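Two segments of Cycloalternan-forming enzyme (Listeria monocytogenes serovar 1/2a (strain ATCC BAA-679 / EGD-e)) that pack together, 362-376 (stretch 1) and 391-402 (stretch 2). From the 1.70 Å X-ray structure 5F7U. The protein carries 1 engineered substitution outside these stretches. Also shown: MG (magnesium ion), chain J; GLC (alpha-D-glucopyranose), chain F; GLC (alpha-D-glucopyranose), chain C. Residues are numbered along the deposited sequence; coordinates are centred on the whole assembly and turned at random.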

# COMPACT_ATOMS: atom_id res chain seq x y z
N LYS A 362 14.55 -3.13 -11.24
CA LYS A 362 15.15 -2.47 -10.09
C LYS A 362 15.12 -0.95 -10.14
O LYS A 362 14.99 -0.30 -9.10
CB LYS A 362 16.59 -2.96 -9.90
CG LYS A 362 17.17 -2.55 -8.55
CD LYS A 362 18.24 -3.55 -8.15
CE LYS A 362 19.62 -3.06 -8.37
NZ LYS A 362 20.45 -4.26 -7.95
N TRP A 363 15.22 -0.38 -11.34
CA TRP A 363 15.18 1.08 -11.44
C TRP A 363 13.92 1.73 -10.88
O TRP A 363 13.97 2.87 -10.42
CB TRP A 363 15.44 1.57 -12.88
CG TRP A 363 14.31 1.44 -13.88
CD1 TRP A 363 14.15 0.45 -14.82
CD2 TRP A 363 13.21 2.35 -14.07
NE1 TRP A 363 13.02 0.68 -15.56
CE2 TRP A 363 12.43 1.85 -15.14
CE3 TRP A 363 12.82 3.55 -13.45
CZ2 TRP A 363 11.27 2.50 -15.61
CZ3 TRP A 363 11.66 4.21 -13.91
CH2 TRP A 363 10.90 3.67 -14.99
N ALA A 364 12.82 1.00 -10.89
CA ALA A 364 11.59 1.51 -10.31
C ALA A 364 11.71 1.78 -8.80
O ALA A 364 10.92 2.56 -8.25
CB ALA A 364 10.43 0.56 -10.61
N PHE A 365 12.71 1.18 -8.15
CA PHE A 365 12.90 1.27 -6.69
C PHE A 365 13.94 2.29 -6.23
O PHE A 365 14.22 2.39 -5.03
CB PHE A 365 13.13 -0.14 -6.13
CG PHE A 365 11.95 -1.01 -6.37
CD1 PHE A 365 10.83 -0.93 -5.53
CD2 PHE A 365 11.88 -1.82 -7.51
CE1 PHE A 365 9.68 -1.67 -5.80
CE2 PHE A 365 10.74 -2.56 -7.79
CZ PHE A 365 9.64 -2.49 -6.92
N GLY A 366 14.50 3.05 -7.17
CA GLY A 366 15.32 4.21 -6.83
C GLY A 366 14.47 5.48 -6.79
O GLY A 366 13.23 5.42 -6.91
N LEU A 367 15.12 6.63 -6.66
CA LEU A 367 14.35 7.87 -6.55
C LEU A 367 13.76 8.28 -7.91
O LEU A 367 14.47 8.27 -8.92
CB LEU A 367 15.22 9.02 -6.03
CG LEU A 367 14.62 10.44 -6.01
CD1 LEU A 367 13.44 10.52 -5.04
CD2 LEU A 367 15.73 11.43 -5.62
N TRP A 368 12.47 8.65 -7.90
CA TRP A 368 11.81 9.26 -9.04
C TRP A 368 11.74 10.76 -8.89
O TRP A 368 11.30 11.24 -7.86
CB TRP A 368 10.38 8.77 -9.17
CG TRP A 368 10.21 7.34 -9.52
CD1 TRP A 368 10.54 6.26 -8.75
CD2 TRP A 368 9.60 6.82 -10.71
NE1 TRP A 368 10.19 5.08 -9.41
CE2 TRP A 368 9.63 5.41 -10.61
CE3 TRP A 368 9.06 7.42 -11.86
CZ2 TRP A 368 9.11 4.57 -11.61
CZ3 TRP A 368 8.55 6.56 -12.88
CH2 TRP A 368 8.58 5.16 -12.73
N MET A 369 12.17 11.49 -9.93
CA MET A 369 12.08 12.98 -9.96
C MET A 369 10.96 13.43 -10.88
O MET A 369 10.85 12.95 -12.01
CB MET A 369 13.38 13.58 -10.48
CG MET A 369 14.61 13.01 -9.78
SD MET A 369 16.05 14.09 -9.90
CE MET A 369 16.18 14.30 -11.68
N SER A 370 10.17 14.39 -10.42
CA SER A 370 9.01 14.83 -11.19
C SER A 370 8.70 16.27 -10.80
O SER A 370 8.96 16.65 -9.66
CB SER A 370 7.81 13.93 -10.89
OG SER A 370 6.63 14.37 -11.56
N ALA A 371 8.15 17.04 -11.74
CA ALA A 371 7.62 18.39 -11.47
C ALA A 371 6.78 18.80 -12.65
O ALA A 371 7.26 18.79 -13.79
CB ALA A 371 8.74 19.42 -11.25
N ASN A 372 5.53 19.19 -12.38
CA ASN A 372 4.66 19.59 -13.48
C ASN A 372 5.25 20.77 -14.26
O ASN A 372 5.00 20.90 -15.47
CB ASN A 372 3.25 19.92 -12.99
CG ASN A 372 2.28 20.10 -14.14
OD1 ASN A 372 1.95 21.24 -14.51
ND2 ASN A 372 1.83 18.99 -14.72
N GLU A 373 6.02 21.63 -13.59
CA GLU A 373 6.61 22.81 -14.24
C GLU A 373 7.69 22.53 -15.31
O GLU A 373 8.04 23.44 -16.08
CB GLU A 373 7.14 23.80 -13.20
CG GLU A 373 8.37 23.33 -12.43
CD GLU A 373 8.66 24.23 -11.23
OE1 GLU A 373 7.88 24.21 -10.24
OE2 GLU A 373 9.69 24.95 -11.28
N TRP A 374 8.22 21.31 -15.33
CA TRP A 374 9.20 20.93 -16.35
C TRP A 374 8.47 20.77 -17.68
O TRP A 374 7.68 19.83 -17.87
CB TRP A 374 9.90 19.63 -15.95
CG TRP A 374 10.71 19.74 -14.70
CD1 TRP A 374 11.16 20.90 -14.09
CD2 TRP A 374 11.20 18.66 -13.91
NE1 TRP A 374 11.88 20.58 -12.95
CE2 TRP A 374 11.94 19.22 -12.84
CE3 TRP A 374 11.08 17.26 -14.01
CZ2 TRP A 374 12.54 18.42 -11.84
CZ3 TRP A 374 11.70 16.47 -13.02
CH2 TRP A 374 12.41 17.06 -11.97
N ASP A 375 8.70 21.72 -18.59
CA ASP A 375 7.91 21.77 -19.81
C ASP A 375 8.72 22.05 -21.06
O ASP A 375 8.15 22.40 -22.10
CB ASP A 375 6.78 22.82 -19.68
CG ASP A 375 7.29 24.26 -19.71
OD1 ASP A 375 8.40 24.54 -19.18
OD2 ASP A 375 6.56 25.13 -20.23
N ARG A 376 10.04 21.91 -20.96
CA ARG A 376 10.92 22.15 -22.10
C ARG A 376 12.24 21.45 -21.88
O ARG A 376 12.57 21.06 -20.76
CB ARG A 376 11.13 23.66 -22.32
CG ARG A 376 11.72 24.41 -21.12
CD ARG A 376 11.46 25.91 -21.26
NE ARG A 376 10.09 26.23 -20.84
CZ ARG A 376 9.40 27.31 -21.22
NH1 ARG A 376 9.91 28.19 -22.08
NH2 ARG A 376 8.16 27.49 -20.77
N ASP A 391 24.80 15.54 -6.17
CA ASP A 391 25.03 14.11 -5.92
C ASP A 391 23.74 13.34 -5.57
O ASP A 391 23.66 12.68 -4.52
CB ASP A 391 26.11 13.93 -4.83
CG ASP A 391 27.43 14.61 -5.19
OD1 ASP A 391 27.90 14.43 -6.33
OD2 ASP A 391 27.99 15.33 -4.33
N ILE A 392 22.75 13.47 -6.45
CA ILE A 392 21.45 12.82 -6.28
C ILE A 392 21.32 11.77 -7.40
O ILE A 392 20.89 12.11 -8.51
CB ILE A 392 20.28 13.86 -6.31
CG1 ILE A 392 20.48 14.99 -5.29
CG2 ILE A 392 18.93 13.15 -6.14
CD1 ILE A 392 20.52 14.57 -3.82
N PRO A 393 21.68 10.51 -7.11
CA PRO A 393 21.65 9.46 -8.12
C PRO A 393 20.24 8.85 -8.29
O PRO A 393 20.01 7.66 -8.05
CB PRO A 393 22.66 8.46 -7.56
CG PRO A 393 22.46 8.55 -6.08
CD PRO A 393 22.28 10.02 -5.85
N ALA A 394 19.32 9.67 -8.78
CA ALA A 394 17.96 9.23 -9.02
C ALA A 394 17.94 8.23 -10.18
O ALA A 394 18.89 8.15 -10.97
CB ALA A 394 17.07 10.44 -9.35
N THR A 395 16.85 7.45 -10.27
CA THR A 395 16.71 6.46 -11.35
C THR A 395 15.47 6.65 -12.21
O THR A 395 15.37 6.08 -13.30
CB THR A 395 16.74 5.02 -10.83
OG1 THR A 395 15.68 4.85 -9.89
CG2 THR A 395 18.09 4.71 -10.17
N GLY A 396 14.50 7.42 -11.70
CA GLY A 396 13.25 7.63 -12.43
C GLY A 396 13.02 9.10 -12.72
O GLY A 396 13.42 9.96 -11.95
N PHE A 397 12.35 9.39 -13.84
CA PHE A 397 12.15 10.76 -14.30
C PHE A 397 10.77 10.83 -14.93
O PHE A 397 10.39 9.96 -15.73
CB PHE A 397 13.23 11.15 -15.32
CG PHE A 397 13.34 12.64 -15.56
CD1 PHE A 397 12.44 13.31 -16.39
CD2 PHE A 397 14.38 13.37 -14.98
CE1 PHE A 397 12.54 14.68 -16.59
CE2 PHE A 397 14.50 14.75 -15.19
CZ PHE A 397 13.58 15.41 -15.99
N VAL A 398 9.98 11.83 -14.55
CA VAL A 398 8.62 11.92 -15.08
C VAL A 398 8.48 13.23 -15.83
O VAL A 398 8.95 14.26 -15.34
CB VAL A 398 7.55 11.88 -13.95
CG1 VAL A 398 6.14 11.94 -14.55
CG2 VAL A 398 7.72 10.63 -13.07
N LEU A 399 7.85 13.19 -17.01
CA LEU A 399 7.42 14.42 -17.67
C LEU A 399 5.91 14.45 -17.78
O LEU A 399 5.31 13.50 -18.29
CB LEU A 399 8.03 14.57 -19.08
CG LEU A 399 9.47 15.05 -19.15
CD1 LEU A 399 9.85 15.10 -20.61
CD2 LEU A 399 9.59 16.44 -18.53
N GLU A 400 5.32 15.54 -17.32
CA GLU A 400 3.89 15.75 -17.43
C GLU A 400 3.55 16.74 -18.50
O GLU A 400 2.73 16.45 -19.39
CB GLU A 400 3.30 16.19 -16.09
CG GLU A 400 3.44 15.13 -15.01
CD GLU A 400 2.55 15.37 -13.81
OE1 GLU A 400 2.24 16.55 -13.50
OE2 GLU A 400 2.16 14.36 -13.18
N GLN A 401 4.20 17.90 -18.45
CA GLN A 401 3.90 19.01 -19.34
C GLN A 401 4.75 18.89 -20.62
O GLN A 401 5.55 19.78 -20.97
CB GLN A 401 4.09 20.33 -18.60
CG GLN A 401 3.31 21.47 -19.21
CD GLN A 401 3.43 22.80 -18.49
OE1 GLN A 401 3.01 23.80 -19.06
NE2 GLN A 401 4.03 22.83 -17.30
N TRP A 402 4.55 17.78 -21.33
CA TRP A 402 5.41 17.40 -22.45
C TRP A 402 4.73 17.53 -23.80
O TRP A 402 5.41 17.64 -24.83
CB TRP A 402 5.92 15.95 -22.26
CG TRP A 402 4.86 14.88 -22.47
CD1 TRP A 402 4.05 14.33 -21.50
CD2 TRP A 402 4.52 14.21 -23.70
NE1 TRP A 402 3.22 13.37 -22.06
CE2 TRP A 402 3.49 13.29 -23.41
CE3 TRP A 402 5.00 14.31 -25.04
CZ2 TRP A 402 2.91 12.46 -24.39
CZ3 TRP A 402 4.42 13.49 -26.02
CH2 TRP A 402 3.39 12.57 -25.68
MG MG J . 8.99 25.11 -17.15
C1 GLC F . -1.85 19.01 -15.13
C2 GLC F . -3.07 19.81 -15.61
C3 GLC F . -3.61 19.28 -16.94
C4 GLC F . -2.50 19.17 -17.98
C5 GLC F . -1.38 18.29 -17.40
C6 GLC F . -0.23 18.01 -18.36
O2 GLC F . -4.12 19.73 -14.64
O3 GLC F . -4.66 20.12 -17.43
O4 GLC F . -3.04 18.60 -19.18
O5 GLC F . -0.88 18.88 -16.19
O6 GLC F . 0.51 19.22 -18.55
C1 GLC C . -3.38 15.08 -11.76
C2 GLC C . -2.31 14.27 -11.00
C3 GLC C . -1.06 15.10 -10.65
C4 GLC C . -0.51 15.79 -11.91
C5 GLC C . -1.63 16.44 -12.73
C6 GLC C . -1.16 17.00 -14.06
O2 GLC C . -2.90 13.59 -9.88
O3 GLC C . -0.02 14.27 -10.09
O4 GLC C . 0.46 16.79 -11.54
O5 GLC C . -2.76 15.57 -12.96
O6 GLC C . -2.28 17.73 -14.60
O HOH W 1 17.91 6.44 -6.70
O HOH W 2 6.47 17.89 -16.37
O HOH W 3 6.93 15.75 -14.02
O HOH W 4 5.84 21.42 -23.19
O HOH W 5 4.54 24.79 -22.04
O HOH W 6 10.16 25.56 -15.19
O HOH W 7 10.13 26.80 -17.95
O HOH W 8 6.89 26.06 -16.85

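Two short strands, centred on Trp368 and Met369 in the first stretch and on Gly396 to Leu399 in the second, run side by side in parallel, their axes 23° apart and 4.4 Å at closest approach. The ladder alternates as a parallel pair should: Gly396 N donates to Leu367 O (2.9 Å), Met369 N to Gly396 O (2.8 Å, 170° at the hydrogen) and Val398 N to Met369 O (2.9 Å). Leu367 O accepts a second bond, from Thr395 N at 2.9 Å. Together the stretches bury 1014 Å², and three residues, Gln401, Met369 and Thr395, cover the most.

Met369 pairs with Phe397, and both side chains leave on the same face of the sheet. The Met369 side chain touches two apolar neighbours, with Met369 CG 3.6 Å from Ala394 CB and Met369 CE 3.9 Å from Phe397 CD2. The Phe397 ring also meets Trp374, whose CZ3 lies over its face, 3.7 Å from Phe397 CZ. The planes are inclined by 22° with centroids 5.0 Å apart, so the rings are slid past one another and barely overlap. On the other face, Gly396 CA lies over one face of the Trp368 ring. An ideal CB on Gly396 would come 2.6 Å from Trp368 CD2, a clash, so the close spacing of Trp368 CA and Gly396 CA, 4.0 Å at their parallel bridge, goes with the absence of a side chain. Val398 CG2 meets the edge of the same indole, 3.7 Å from Trp368 CE3.

Thr395 adds a side-chain link just before the Gly396 bridge. With chi1 in the p well, Thr395 OG1 donates to Trp363 O at 2.7 Å, tying this residue to the 3-10 segment. Thr395 OG1 also lies 3.1 Å from Gly366 CA, and an ideal CB on Gly366 would clash, 2.3 Å from Thr395 OG1. Nearby, water 1 bridges the stretches, accepting from Leu367 N and donating to Pro393 O, both at 2.8 Å.

Gln401, which covers 99 Å², works beyond the strands. Its extended side chain brings Gln401 NE2 to 2.8 Å from Asn372 O, a hydrogen bond at 156°, in the type I turn from Ala371 to Trp374. Gln401 CD packs 3.6 Å from Asp375 CB, while Asp375 CA makes a CA-H...O contact with Gln401 O at 3.3 Å. Asn372 ND2 donates to Glu400 OE1 at 2.8 Å. Asn372 ND2 also donates to O5 of the chain F glucose at 3.1 Å, and Glu400 OE1 accepts from O4 of the chain C glucose at 2.7 Å, so this polar link also contacts both sugars.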